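Local structure of putative alpha-L-fucosidase (Bacteroides thetaiotaomicron VPI-5482, 3GZA) at residues Thr272-Ala277 / Ala327-Arg332. The protein probably removes terminal alpha-L-fucose residues from glycans by hydrolysis. Sequence-based numbering, arbitrary orientation.
Sequences TPLRGA and AGDAQR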
loop_
_atom_site.group_PDB
_atom_site.type_symbol
_atom_site.label_atom_id
_atom_site.label_comp_id
_atom_site.label_asym_id
_atom_site.label_seq_id
_atom_site.Cartn_x
_atom_site.Cartn_y
_atom_site.Cartn_z
ATOM N N THR A 272 1.222 29.490 11.113
ATOM C CA THR A 272 2.504 29.775 10.492
ATOM C C THR A 272 3.497 28.705 10.885
ATOM O O THR A 272 3.464 28.196 11.969
ATOM C CB THR A 272 3.081 31.139 10.938
ATOM O OG1 THR A 272 4.363 31.384 10.310
ATOM C CG2 THR A 272 3.255 31.251 12.478
ATOM N N PRO A 273 4.372 28.367 9.952
ATOM C CA PRO A 273 5.496 27.539 10.379
ATOM C C PRO A 273 6.366 28.370 11.330
ATOM O O PRO A 273 6.417 29.596 11.201
ATOM C CB PRO A 273 6.298 27.321 9.098
ATOM C CG PRO A 273 5.751 28.120 8.096
ATOM C CD PRO A 273 4.436 28.707 8.514
ATOM N N LEU A 274 7.010 27.713 12.297
ATOM C CA LEU A 274 8.035 28.393 13.089
ATOM C C LEU A 274 9.240 28.753 12.206
ATOM O O LEU A 274 9.844 29.811 12.372
ATOM C CB LEU A 274 8.466 27.497 14.241
ATOM C CG LEU A 274 9.601 28.014 15.102
ATOM C CD1 LEU A 274 9.264 29.395 15.767
ATOM C CD2 LEU A 274 10.012 26.952 16.170
ATOM N N ARG A 275 9.567 27.868 11.265
ATOM C CA ARG A 275 10.684 28.029 10.374
ATOM C C ARG A 275 10.265 28.833 9.143
ATOM O O ARG A 275 10.158 28.322 7.997
ATOM C CB ARG A 275 11.241 26.685 9.997
ATOM C CG ARG A 275 11.956 26.028 11.176
ATOM C CD ARG A 275 12.447 24.615 10.889
ATOM N NE ARG A 275 13.376 24.203 11.950
ATOM C CZ ARG A 275 14.450 23.429 11.789
ATOM N NH1 ARG A 275 14.728 22.861 10.623
ATOM N NH2 ARG A 275 15.263 23.209 12.820
ATOM N N GLY A 276 10.043 30.122 9.396
ATOM C CA GLY A 276 9.554 31.038 8.367
ATOM C C GLY A 276 10.411 32.259 8.111
ATOM O O GLY A 276 9.979 33.168 7.420
ATOM N N ALA A 277 11.631 32.315 8.641
ATOM C CA ALA A 277 12.517 33.422 8.452
ATOM C C ALA A 277 13.449 33.234 7.250
ATOM O O ALA A 277 13.545 32.155 6.696
ATOM C CB ALA A 277 13.395 33.640 9.754
ATOM N N ALA A 327 16.956 21.528 19.103
ATOM C CA ALA A 327 17.224 22.324 20.282
ATOM C C ALA A 327 16.945 23.805 20.108
ATOM O O ALA A 327 16.437 24.474 21.014
ATOM C CB ALA A 327 18.709 22.111 20.687
ATOM N N GLY A 328 17.361 24.360 18.970
ATOM C CA GLY A 328 17.154 25.773 18.720
ATOM C C GLY A 328 15.689 26.174 18.649
ATOM O O GLY A 328 15.296 27.209 19.168
ATOM N N ASP A 329 14.917 25.332 17.982
ATOM C CA ASP A 329 13.484 25.517 17.887
ATOM C C ASP A 329 12.850 25.518 19.277
ATOM O O ASP A 329 12.039 26.351 19.621
ATOM C CB ASP A 329 12.890 24.423 17.028
ATOM C CG ASP A 329 13.394 24.446 15.598
ATOM O OD1 ASP A 329 14.635 24.427 15.370
ATOM O OD2 ASP A 329 12.492 24.476 14.711
ATOM N N ALA A 330 13.195 24.508 20.065
ATOM C CA ALA A 330 12.674 24.379 21.441
ATOM C C ALA A 330 13.022 25.588 22.298
ATOM O O ALA A 330 12.199 26.083 23.092
ATOM C CB ALA A 330 13.235 23.094 22.086
ATOM N N GLN A 331 14.237 26.087 22.146
ATOM C CA GLN A 331 14.651 27.248 22.929
ATOM C C GLN A 331 13.818 28.456 22.512
ATOM O O GLN A 331 13.400 29.210 23.350
ATOM C CB GLN A 331 16.139 27.497 22.787
ATOM C CG GLN A 331 16.662 28.764 23.404
ATOM C CD GLN A 331 16.406 28.863 24.908
ATOM O OE1 GLN A 331 16.330 27.852 25.626
ATOM N NE2 GLN A 331 16.291 30.093 25.392
ATOM N N ARG A 332 13.631 28.660 21.213
ATOM C CA ARG A 332 12.846 29.809 20.721
ATOM C C ARG A 332 11.403 29.762 21.209
ATOM O O ARG A 332 10.800 30.789 21.509
ATOM C CB ARG A 332 12.850 29.862 19.189
ATOM C CG ARG A 332 12.125 31.035 18.572
ATOM C CD ARG A 332 12.653 32.421 19.072
ATOM N NE ARG A 332 14.114 32.532 19.240
ATOM C CZ ARG A 332 14.989 32.695 18.249
ATOM N NH1 ARG A 332 14.595 32.717 16.984
ATOM N NH2 ARG A 332 16.271 32.747 18.506
#
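R275 runs extended from CG to NE, with CG set opposite its own carbonyl carbon (chi1 -71°), and this carries the guanidinium out to D329, whose CG stands anti to its own carbonyl carbon, which brings the carboxylate up to meet it. The grip is side-on and two-pronged. NH2 of R275 reaches OD1 of D329 at 2.9 Å, almost dead straight at 178°; OD1 lies in the guanidinium plane. NE of R275 donates to OD2 of D329, also at 2.9 Å, but here the oxygen sits somewhat out of that plane and offers its syn lone pair. The two flat groups are therefore twisted against each other, by 36°, rather than coplanar, yet each carboxylate oxygen still has its own N-H. Both residues are buried, so the pairing probably helps keep D329 ionised. A leucine here has no N-H to offer, and the buried D329 carboxylate would probably be left as a charge without its mate.

Beside the salt bridge, L274 sends CD2 against D329, 3.9 Å from its CB, while CD1 meets the aliphatic part of R332 at CG, 4.3 Å away. The polar end of R332 turns elsewhere, to E335 and the carbonyl of Y294. The contact thus fastens the turn leaving barrel strand 264-273 to the first turns of helix 327-344 in the TIM-barrel domain; L274 also packs on L317 of the parallel neighbouring strand 312-317, and L299 of helix 296-304 touches both L274 and R332.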